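Long-range contacts in cortical-lytic enzyme (Clostridium perfringens, PDB 5JIP), which hydrolyses spore-cortex peptidoglycan during germination, probably acting as a muramidase of glycoside hydrolase family 25: residues P295-E301 with R313-D319; D227-S233 with D304-S310; D18-F22 with I52-F56. Residues are numbered along the deposited sequence.

Contact 1 of 3, residues P295-E301 with R313-D319; sequences PIKISIE and RTEYILD
Two extended strands, 296-301 and 314-318, run antiparallel as the arms of a beta hairpin, their short axes 4.6 Å apart at closest approach and their N-to-C directions 160° apart. Hydrogen-bonded pairs alternate with non-hydrogen-bonded ones. At Ile296–Leu318 (CA–CA 5.0 Å) Ile296 N reaches Leu318 O and Leu318 N reaches Ile296 O, both at 2.8 Å; at Ile298–Tyr316 (CA–CA 5.1 Å) Ile298 N to Tyr316 O is 2.9 Å and Tyr316 N to Ile298 O 2.8 Å. The ladder loosens towards Ile300–Thr314 (CA–CA 5.6 Å), where Ile300 N to Thr314 O is 3.1 Å. Between these rungs lie the non-hydrogen-bonded pairs Lys297–Ile317 (CA–CA 4.7 Å) and Ser299–Glu315 (CA–CA 4.3 Å).

Alternation gives the ribbon one mainly apolar and one mixed face. Ile296, Ile298, Ile300 and Leu318 lie on the first with Thr314 and Tyr316, Ile298 CG1 being 3.7 Å from Leu318 CD1. On the other, Lys297, turned at chi3 (p), lies over Ile317 (Lys297 CG to Ile317 CD1 3.6 Å) and makes a long salt bridge from NZ to Glu315 OE2 (3.9 Å), besides its pairing with Asp268. At the far end Glu301 (chi1 p) meets the m rotamer of Arg313 in a salt bridge, OE1 to NE 2.9 Å; a water joins Arg313 NH1 (3.2 Å) to Ser299 OG (2.7 Å).

The other edge of 296-304 pairs with strand 259-266, leaving 314-318 outermost in this chain's four-stranded antiparallel sheet, while the isoleucine face packs on strands 239-243 and 246-250 of the facing sheet, a beta-sandwich arrangement.

Contact 2 of 3, residues D227-S233 with D304-S310; sequences DSLMPPS and DITGDFS. With MG (magnesium ion), chain E.
A magnesium ion ties together two segments that share no backbone pairing. It takes the carbonyl oxygens Asp227 O (2.2 Å) and Met230 O (2.0 Å) from one segment, carboxylate oxygen Asp304 OD2 (2.1 Å) from the other, and two waters at 2.1 Å each; Asp258 completes six ligands. Residues 227-229 form the end of a 3-10 segment, with Met230 N bonded to Asp227 O at 3.1 Å, before 231-233 extends. Opposite them, Asp304 to Gly307 make a type I turn. Asp304 (chi1 p) divides its work: OD2 goes to the metal, OD1 accepts from Asp308 N at 2.9 Å.

Beyond the ion, the prolines pack against the chain leaving the turn: Pro231 CB lies 3.3 Å from Phe309 O, and Pro232 CD 3.4 Å from Asp308 O. Ser310 OG, also hydrogen-bonded to Ala302 N, donates to Ser233 O at 3.0 Å, and Ser310 CA approaches Pro232 O at 3.4 Å.

Met230 O and Asp304 OD2, both acceptors and only 2.9 Å apart, can approach so closely because both coordinate the same cation; the site therefore cross-links the chain following the barrel to the beta-sandwich domain, consistent with a structural role.

Contact 3 of 3, residues D18-F22 with I52-F56; sequences DLNEF and IDNKF
This is a polar, largely side-chain-to-backbone contact at the surface of the glycoside hydrolase family 25 domain, between the loop leaving strand 15-19 and the turn leading into helix 56-66. Nearest backbone approach is Glu21–Lys55, CA to CA 4.8 Å. Glu21 (chi1 p) points toward the turn and holds its start with both carboxylate oxygens: OE2 accepts from Asn54 N at 2.9 Å, OE1 from Asn54 ND2 at 2.8 Å. In return Asp53 OD2 accepts from Glu21 N at 2.9 Å.

Asp53 (chi1 t) also uses OD1 to accept from Lys55 N at 2.8 Å, a capping bond at the approach to the helix, while Asn20 OD1 takes Phe22 N at 2.9 Å in an Asx turn. In this family's TIM-barrel fold, 15-19 and 38-44 are neighbouring parallel strands; the turn follows the short strand 51-52, which pairs antiparallel with 38-44. Glu21 OE2 and Asp53 OD2, like charges 3.5 Å apart, both form salt bridges to Arg41 on strand 38-44. The aliphatic stem of Lys55 covers the Glu21 backbone, Lys55 CG to Glu21 CA 3.7 Å, and a water lies within reach of Glu21 OE2 (2.7 Å) and Ile52 O (3.1 Å).

How the contacts relate
The three contacts illustrate how chemistry follows position. Contact 1 lies in the C-terminal beta-sandwich and is partly buried, one face mainly apolar and the other mixed; contact 3 belongs to the surface of the TIM barrel and depends on carboxylates meeting amides; contact 2, near the middle of the chain, adds a metal to polar and proline packing. Contacts 1 and 2 share a hairpin: strand 296-304 runs from one into the other, the connecting loop holds 304-310, and Glu301 OE2 touches Phe309 CD2 at 3.6 Å. Contact 3 touches neither, its nearest atoms about 11 Å from contact 2 and about 22 Å from contact 1.

Contact 1 of 3, residues P295-E301 with R313-D319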
loop_
_atom_site.group_PDB
_atom_site.type_symbol
_atom_site.label_atom_id
_atom_site.label_comp_id
_atom_site.label_asym_id
_atom_site.label_seq_id
_atom_site.Cartn_x
_atom_site.Cartn_y
_atom_site.Cartn_z
ATOM N N PRO A 295 -9.754 -23.176 -20.958
ATOM C CA PRO A 295 -8.932 -22.921 -19.773
ATOM C C PRO A 295 -9.030 -21.471 -19.322
ATOM O O PRO A 295 -9.320 -20.570 -20.112
ATOM C CB PRO A 295 -7.513 -23.259 -20.243
ATOM C CG PRO A 295 -7.697 -24.191 -21.352
ATOM C CD PRO A 295 -8.955 -23.758 -22.050
ATOM N N ILE A 296 -8.804 -21.264 -18.023
ATOM C CA ILE A 296 -8.861 -19.947 -17.397
ATOM C C ILE A 296 -7.526 -19.710 -16.714
ATOM O O ILE A 296 -7.091 -20.528 -15.895
ATOM C CB ILE A 296 -10.011 -19.838 -16.391
ATOM C CG1 ILE A 296 -11.363 -20.029 -17.106
ATOM C CG2 ILE A 296 -9.982 -18.476 -15.674
ATOM C CD1 ILE A 296 -12.543 -20.250 -16.150
ATOM N N LYS A 297 -6.880 -18.598 -17.039
ATOM C CA LYS A 297 -5.605 -18.248 -16.428
ATOM C C LYS A 297 -5.831 -17.304 -15.255
ATOM O O LYS A 297 -6.338 -16.181 -15.427
ATOM C CB LYS A 297 -4.634 -17.612 -17.419
ATOM C CG LYS A 297 -3.262 -17.372 -16.763
ATOM C CD LYS A 297 -2.211 -16.788 -17.720
ATOM C CE LYS A 297 -2.599 -15.417 -18.181
ATOM N NZ LYS A 297 -1.401 -14.683 -18.711
ATOM N N ILE A 298 -5.426 -17.753 -14.081
ATOM C CA ILE A 298 -5.374 -16.916 -12.895
ATOM C C ILE A 298 -3.921 -16.491 -12.707
ATOM O O ILE A 298 -3.008 -17.325 -12.766
ATOM C CB ILE A 298 -5.895 -17.671 -11.663
ATOM C CG1 ILE A 298 -7.316 -18.229 -11.897
ATOM C CG2 ILE A 298 -5.854 -16.764 -10.437
ATOM C CD1 ILE A 298 -8.414 -17.171 -12.119
ATOM N N SER A 299 -3.688 -15.195 -12.514
ATOM C CA SER A 299 -2.330 -14.731 -12.265
ATOM C C SER A 299 -2.336 -13.663 -11.178
ATOM O O SER A 299 -3.356 -13.017 -10.907
ATOM C CB SER A 299 -1.671 -14.177 -13.529
ATOM O OG SER A 299 -2.427 -13.115 -14.043
ATOM N N ILE A 300 -1.172 -13.461 -10.576
ATOM C CA ILE A 300 -1.087 -12.560 -9.440
ATOM C C ILE A 300 0.289 -11.915 -9.400
ATOM O O ILE A 300 1.290 -12.512 -9.805
ATOM C CB ILE A 300 -1.397 -13.330 -8.140
ATOM C CG1 ILE A 300 -1.583 -12.375 -6.959
ATOM C CG2 ILE A 300 -0.291 -14.361 -7.868
ATOM C CD1 ILE A 300 -2.079 -13.030 -5.693
ATOM N N GLU A 301 0.328 -10.681 -8.882
ATOM C CA GLU A 301 1.564 -9.980 -8.573
ATOM C C GLU A 301 1.466 -9.364 -7.180
ATOM O O GLU A 301 0.412 -8.852 -6.780
ATOM C CB GLU A 301 1.859 -8.889 -9.622
ATOM C CG GLU A 301 0.809 -7.750 -9.640
ATOM C CD GLU A 301 0.912 -6.852 -10.859
ATOM O OE1 GLU A 301 1.708 -7.161 -11.781
ATOM O OE2 GLU A 301 0.167 -5.825 -10.900
ATOM N N ARG A 313 4.430 -12.659 -12.934
ATOM C CA ARG A 313 3.126 -13.011 -12.376
ATOM C C ARG A 313 2.994 -14.525 -12.302
ATOM O O ARG A 313 2.943 -15.203 -13.332
ATOM C CB ARG A 313 2.008 -12.419 -13.213
ATOM C CG ARG A 313 1.953 -10.925 -13.136
ATOM C CD ARG A 313 0.760 -10.410 -13.864
ATOM N NE ARG A 313 0.672 -8.960 -13.766
ATOM C CZ ARG A 313 -0.103 -8.211 -14.532
ATOM N NH1 ARG A 313 -0.886 -8.781 -15.440
ATOM N NH2 ARG A 313 -0.100 -6.895 -14.377
ATOM N N THR A 314 2.926 -15.050 -11.089
ATOM C CA THR A 314 2.655 -16.465 -10.895
ATOM C C THR A 314 1.282 -16.795 -11.458
ATOM O O THR A 314 0.330 -16.024 -11.309
ATOM C CB THR A 314 2.721 -16.809 -9.414
ATOM O OG1 THR A 314 4.017 -16.475 -8.891
ATOM C CG2 THR A 314 2.445 -18.289 -9.181
ATOM N N GLU A 315 1.186 -17.946 -12.121
ATOM C CA GLU A 315 -0.006 -18.350 -12.852
ATOM C C GLU A 315 -0.558 -19.654 -12.298
ATOM O O GLU A 315 0.187 -20.504 -11.801
ATOM C CB GLU A 315 0.267 -18.619 -14.331
ATOM C CG GLU A 315 0.720 -17.482 -15.133
ATOM C CD GLU A 315 1.013 -17.924 -16.555
ATOM O OE1 GLU A 315 0.868 -19.141 -16.848
ATOM O OE2 GLU A 315 1.374 -17.062 -17.373
ATOM N N TYR A 316 -1.871 -19.813 -12.438
ATOM C CA TYR A 316 -2.549 -21.068 -12.148
ATOM C C TYR A 316 -3.624 -21.256 -13.213
ATOM O O TYR A 316 -4.514 -20.413 -13.340
ATOM C CB TYR A 316 -3.151 -21.060 -10.741
ATOM C CG TYR A 316 -3.731 -22.392 -10.354
ATOM C CD1 TYR A 316 -5.001 -22.752 -10.753
ATOM C CD2 TYR A 316 -2.992 -23.295 -9.626
ATOM C CE1 TYR A 316 -5.531 -23.984 -10.420
ATOM C CE2 TYR A 316 -3.512 -24.521 -9.275
ATOM C CZ TYR A 316 -4.786 -24.862 -9.677
ATOM O OH TYR A 316 -5.320 -26.092 -9.351
ATOM N N ILE A 317 -3.543 -22.347 -13.981
ATOM C CA ILE A 317 -4.464 -22.597 -15.091
ATOM C C ILE A 317 -5.573 -23.521 -14.614
ATOM O O ILE A 317 -5.304 -24.651 -14.193
ATOM C CB ILE A 317 -3.751 -23.218 -16.302
ATOM C CG1 ILE A 317 -2.537 -22.377 -16.718
ATOM C CG2 ILE A 317 -4.731 -23.366 -17.458
ATOM C CD1 ILE A 317 -2.867 -20.952 -17.015
ATOM N N LEU A 318 -6.815 -23.040 -14.705
ATOM C CA LEU A 318 -8.010 -23.844 -14.465
ATOM C C LEU A 318 -8.477 -24.465 -15.772
ATOM O O LEU A 318 -8.855 -23.741 -16.699
ATOM C CB LEU A 318 -9.137 -22.993 -13.900
ATOM C CG LEU A 318 -8.867 -22.375 -12.543
ATOM C CD1 LEU A 318 -9.646 -21.073 -12.406
ATOM C CD2 LEU A 318 -9.281 -23.363 -11.470
ATOM N N ASP A 319 -8.495 -25.802 -15.821
ATOM C CA ASP A 319 -8.858 -26.516 -17.043
ATOM C C ASP A 319 -10.249 -26.129 -17.525
ATOM O O ASP A 319 -10.467 -25.948 -18.729
ATOM C CB ASP A 319 -8.774 -28.022 -16.802
ATOM C CG ASP A 319 -7.348 -28.520 -16.773
ATOM O OD1 ASP A 319 -6.503 -27.894 -17.456
ATOM O OD2 ASP A 319 -7.068 -29.527 -16.078
HETATM O O HOH W 1 -1.180 -11.881 -16.139
#

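Contact 2 of 3, residues D227-S233 with D304-S310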
loop_
_atom_site.group_PDB
_atom_site.type_symbol
_atom_site.label_atom_id
_atom_site.label_comp_id
_atom_site.label_asym_id
_atom_site.label_seq_id
_atom_site.Cartn_x
_atom_site.Cartn_y
_atom_site.Cartn_z
ATOM N N ASP A 227 14.440 -5.461 1.505
ATOM C CA ASP A 227 13.224 -5.513 0.710
ATOM C C ASP A 227 12.792 -4.124 0.253
ATOM O O ASP A 227 12.231 -3.982 -0.840
ATOM C CB ASP A 227 12.093 -6.175 1.512
ATOM C CG ASP A 227 12.409 -7.605 1.955
ATOM O OD1 ASP A 227 13.245 -8.253 1.343
ATOM O OD2 ASP A 227 11.779 -8.074 2.931
ATOM N N SER A 228 13.105 -3.090 1.036
ATOM C CA SER A 228 12.681 -1.731 0.704
ATOM C C SER A 228 13.468 -1.135 -0.467
ATOM O O SER A 228 13.112 -0.063 -0.938
ATOM C CB SER A 228 12.816 -0.834 1.922
ATOM O OG SER A 228 11.888 -1.247 2.922
ATOM N N LEU A 229 14.537 -1.790 -0.913
ATOM C CA LEU A 229 15.250 -1.376 -2.114
ATOM C C LEU A 229 14.838 -2.166 -3.349
ATOM O O LEU A 229 15.181 -1.751 -4.474
ATOM C CB LEU A 229 16.770 -1.544 -1.913
ATOM C CG LEU A 229 17.435 -0.649 -0.856
ATOM C CD1 LEU A 229 18.916 -0.982 -0.738
ATOM C CD2 LEU A 229 17.224 0.841 -1.207
ATOM N N MET A 230 14.128 -3.292 -3.169
ATOM C CA MET A 230 13.856 -4.272 -4.227
ATOM C C MET A 230 12.362 -4.463 -4.494
ATOM O O MET A 230 11.536 -4.274 -3.596
ATOM C CB MET A 230 14.444 -5.635 -3.860
ATOM C CG MET A 230 15.894 -5.582 -3.530
ATOM S SD MET A 230 16.643 -7.222 -3.342
ATOM C CE MET A 230 15.685 -7.951 -2.013
ATOM N N PRO A 231 11.986 -4.875 -5.700
ATOM C CA PRO A 231 10.628 -5.357 -5.901
ATOM C C PRO A 231 10.376 -6.597 -5.061
ATOM O O PRO A 231 11.314 -7.375 -4.766
ATOM C CB PRO A 231 10.580 -5.677 -7.405
ATOM C CG PRO A 231 11.755 -4.937 -7.982
ATOM C CD PRO A 231 12.772 -4.960 -6.947
ATOM N N PRO A 232 9.126 -6.853 -4.704
ATOM C CA PRO A 232 8.802 -8.116 -4.027
ATOM C C PRO A 232 9.045 -9.302 -4.938
ATOM O O PRO A 232 9.070 -9.185 -6.172
ATOM C CB PRO A 232 7.311 -7.994 -3.700
ATOM C CG PRO A 232 6.825 -6.874 -4.415
ATOM C CD PRO A 232 7.918 -6.085 -5.041
ATOM N N SER A 233 9.187 -10.462 -4.300
ATOM C CA SER A 233 9.302 -11.735 -4.997
ATOM C C SER A 233 7.979 -12.134 -5.639
ATOM O O SER A 233 6.903 -11.628 -5.305
ATOM C CB SER A 233 9.721 -12.855 -4.038
ATOM O OG SER A 233 10.986 -12.612 -3.445
ATOM N N ASP A 304 4.907 -3.506 -3.474
ATOM C CA ASP A 304 5.441 -3.016 -2.211
ATOM C C ASP A 304 5.079 -1.540 -2.020
ATOM O O ASP A 304 4.422 -0.924 -2.854
ATOM C CB ASP A 304 6.948 -3.291 -2.115
ATOM C CG ASP A 304 7.780 -2.559 -3.164
ATOM O OD1 ASP A 304 7.289 -1.611 -3.811
ATOM O OD2 ASP A 304 8.957 -2.950 -3.321
ATOM N N ILE A 305 5.467 -0.991 -0.865
ATOM C CA ILE A 305 4.994 0.327 -0.462
ATOM C C ILE A 305 5.354 1.398 -1.469
ATOM O O ILE A 305 4.586 2.342 -1.674
ATOM C CB ILE A 305 5.530 0.660 0.943
ATOM C CG1 ILE A 305 4.855 -0.282 1.938
ATOM C CG2 ILE A 305 5.245 2.122 1.307
ATOM C CD1 ILE A 305 5.443 -0.191 3.361
ATOM N N THR A 306 6.506 1.288 -2.123
ATOM C CA THR A 306 6.905 2.334 -3.052
ATOM C C THR A 306 6.535 1.995 -4.489
ATOM O O THR A 306 6.914 2.720 -5.397
ATOM C CB THR A 306 8.402 2.658 -2.889
ATOM O OG1 THR A 306 9.175 1.462 -2.778
ATOM C CG2 THR A 306 8.611 3.468 -1.611
ATOM N N GLY A 307 5.749 0.944 -4.714
ATOM C CA GLY A 307 5.098 0.781 -5.997
ATOM C C GLY A 307 5.820 -0.060 -7.022
ATOM O O GLY A 307 5.532 0.074 -8.222
ATOM N N ASP A 308 6.757 -0.917 -6.605
ATOM C CA ASP A 308 7.294 -1.952 -7.468
ATOM C C ASP A 308 6.530 -3.258 -7.319
ATOM O O ASP A 308 5.948 -3.560 -6.266
ATOM C CB ASP A 308 8.775 -2.196 -7.179
ATOM C CG ASP A 308 9.677 -1.132 -7.799
ATOM O OD1 ASP A 308 9.536 -0.860 -8.996
ATOM O OD2 ASP A 308 10.502 -0.544 -7.072
ATOM N N PHE A 309 6.559 -4.041 -8.391
ATOM C CA PHE A 309 5.810 -5.284 -8.522
ATOM C C PHE A 309 6.726 -6.491 -8.663
ATOM O O PHE A 309 7.875 -6.377 -9.093
ATOM C CB PHE A 309 4.909 -5.229 -9.741
ATOM C CG PHE A 309 4.052 -4.017 -9.767
ATOM C CD1 PHE A 309 4.530 -2.837 -10.299
ATOM C CD2 PHE A 309 2.792 -4.038 -9.219
ATOM C CE1 PHE A 309 3.734 -1.693 -10.315
ATOM C CE2 PHE A 309 2.017 -2.887 -9.207
ATOM C CZ PHE A 309 2.500 -1.722 -9.753
ATOM N N SER A 310 6.174 -7.651 -8.315
ATOM C CA SER A 310 6.749 -8.944 -8.688
ATOM C C SER A 310 7.195 -8.894 -10.133
ATOM O O SER A 310 6.437 -8.486 -11.009
ATOM C CB SER A 310 5.719 -10.077 -8.511
ATOM O OG SER A 310 5.193 -10.127 -7.196
HETATM MG MG MG E . 10.491 -3.494 -2.031
HETATM O O HOH W 2 13.514 -1.839 -6.533
HETATM O O HOH W 3 11.113 -1.539 -2.497
HETATM O O HOH W 4 9.804 -5.485 -1.707
#

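Contact 3 of 3, residues D18-F22 with I52-F56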
loop_
_atom_site.group_PDB
_atom_site.type_symbol
_atom_site.label_atom_id
_atom_site.label_comp_id
_atom_site.label_asym_id
_atom_site.label_seq_id
_atom_site.Cartn_x
_atom_site.Cartn_y
_atom_site.Cartn_z
ATOM N N ASP A 18 28.942 1.557 -3.198
ATOM C CA ASP A 18 28.730 1.690 -4.632
ATOM C C ASP A 18 30.085 1.745 -5.322
ATOM O O ASP A 18 31.077 2.240 -4.762
ATOM C CB ASP A 18 27.850 2.901 -5.003
ATOM C CG ASP A 18 28.386 4.215 -4.470
ATOM O OD1 ASP A 18 28.075 4.549 -3.308
ATOM O OD2 ASP A 18 29.101 4.912 -5.221
ATOM N N LEU A 19 30.112 1.179 -6.530
ATOM C CA LEU A 19 31.340 0.853 -7.256
ATOM C C LEU A 19 31.193 1.230 -8.725
ATOM O O LEU A 19 30.083 1.359 -9.248
ATOM C CB LEU A 19 31.663 -0.650 -7.176
ATOM C CG LEU A 19 31.687 -1.347 -5.814
ATOM C CD1 LEU A 19 31.776 -2.868 -6.004
ATOM C CD2 LEU A 19 32.834 -0.844 -4.987
ATOM N N ASN A 20 32.327 1.398 -9.401
ATOM C CA ASN A 20 32.317 1.561 -10.846
ATOM C C ASN A 20 33.640 1.036 -11.394
ATOM O O ASN A 20 34.410 0.393 -10.680
ATOM C CB ASN A 20 32.034 3.015 -11.241
ATOM C CG ASN A 20 33.087 3.994 -10.733
ATOM O OD1 ASN A 20 34.256 3.654 -10.526
ATOM N ND2 ASN A 20 32.656 5.218 -10.508
ATOM N N GLU A 21 33.890 1.285 -12.680
ATOM C CA GLU A 21 35.072 0.697 -13.309
ATOM C C GLU A 21 36.387 1.163 -12.694
ATOM O O GLU A 21 37.432 0.538 -12.944
ATOM C CB GLU A 21 35.054 1.010 -14.797
ATOM C CG GLU A 21 35.280 2.458 -15.141
ATOM C CD GLU A 21 35.164 2.686 -16.627
ATOM O OE1 GLU A 21 36.230 2.709 -17.302
ATOM O OE2 GLU A 21 34.018 2.793 -17.119
ATOM N N PHE A 22 36.369 2.225 -11.896
ATOM C CA PHE A 22 37.590 2.731 -11.272
ATOM C C PHE A 22 37.796 2.171 -9.880
ATOM O O PHE A 22 38.813 2.455 -9.245
ATOM C CB PHE A 22 37.562 4.280 -11.262
ATOM C CG PHE A 22 37.253 4.856 -12.614
ATOM C CD1 PHE A 22 38.116 4.633 -13.675
ATOM C CD2 PHE A 22 36.087 5.592 -12.842
ATOM C CE1 PHE A 22 37.828 5.123 -14.914
ATOM C CE2 PHE A 22 35.794 6.070 -14.079
ATOM C CZ PHE A 22 36.662 5.856 -15.123
ATOM N N ILE A 52 28.998 3.063 -21.736
ATOM C CA ILE A 52 28.769 1.985 -20.791
ATOM C C ILE A 52 29.974 1.895 -19.879
ATOM O O ILE A 52 31.123 2.041 -20.320
ATOM C CB ILE A 52 28.531 0.649 -21.519
ATOM C CG1 ILE A 52 28.154 -0.434 -20.513
ATOM C CG2 ILE A 52 29.791 0.182 -22.235
ATOM C CD1 ILE A 52 27.600 -1.705 -21.161
ATOM N N ASP A 53 29.726 1.716 -18.590
ATOM C CA ASP A 53 30.819 1.524 -17.657
ATOM C C ASP A 53 31.559 0.237 -18.023
ATOM O O ASP A 53 30.940 -0.782 -18.338
ATOM C CB ASP A 53 30.283 1.476 -16.217
ATOM C CG ASP A 53 31.369 1.167 -15.202
ATOM O OD1 ASP A 53 31.771 -0.008 -15.108
ATOM O OD2 ASP A 53 31.834 2.091 -14.492
ATOM N N ASN A 54 32.892 0.293 -18.026
ATOM C CA ASN A 54 33.679 -0.807 -18.586
ATOM C C ASN A 54 33.764 -2.040 -17.693
ATOM O O ASN A 54 34.281 -3.071 -18.153
ATOM C CB ASN A 54 35.082 -0.316 -18.915
ATOM C CG ASN A 54 35.080 0.616 -20.108
ATOM O OD1 ASN A 54 34.561 0.260 -21.171
ATOM N ND2 ASN A 54 35.603 1.820 -19.928
ATOM N N LYS A 55 33.298 -1.964 -16.437
ATOM C CA LYS A 55 33.197 -3.129 -15.574
ATOM C C LYS A 55 31.755 -3.524 -15.270
ATOM O O LYS A 55 31.537 -4.581 -14.666
ATOM C CB LYS A 55 33.938 -2.879 -14.245
ATOM C CG LYS A 55 35.470 -2.809 -14.367
ATOM C CD LYS A 55 36.032 -4.179 -14.570
ATOM C CE LYS A 55 37.516 -4.186 -14.282
ATOM N NZ LYS A 55 38.097 -5.542 -14.522
ATOM N N PHE A 56 30.766 -2.743 -15.717
ATOM C CA PHE A 56 29.384 -3.025 -15.344
ATOM C C PHE A 56 28.972 -4.457 -15.687
ATOM O O PHE A 56 28.465 -5.190 -14.832
ATOM C CB PHE A 56 28.442 -2.021 -16.000
ATOM C CG PHE A 56 26.998 -2.358 -15.800
ATOM C CD1 PHE A 56 26.501 -2.519 -14.520
ATOM C CD2 PHE A 56 26.151 -2.536 -16.873
ATOM C CE1 PHE A 56 25.195 -2.873 -14.304
ATOM C CE2 PHE A 56 24.836 -2.880 -16.675
ATOM C CZ PHE A 56 24.347 -3.049 -15.379
HETATM O O HOH W 5 33.049 4.205 -19.195
#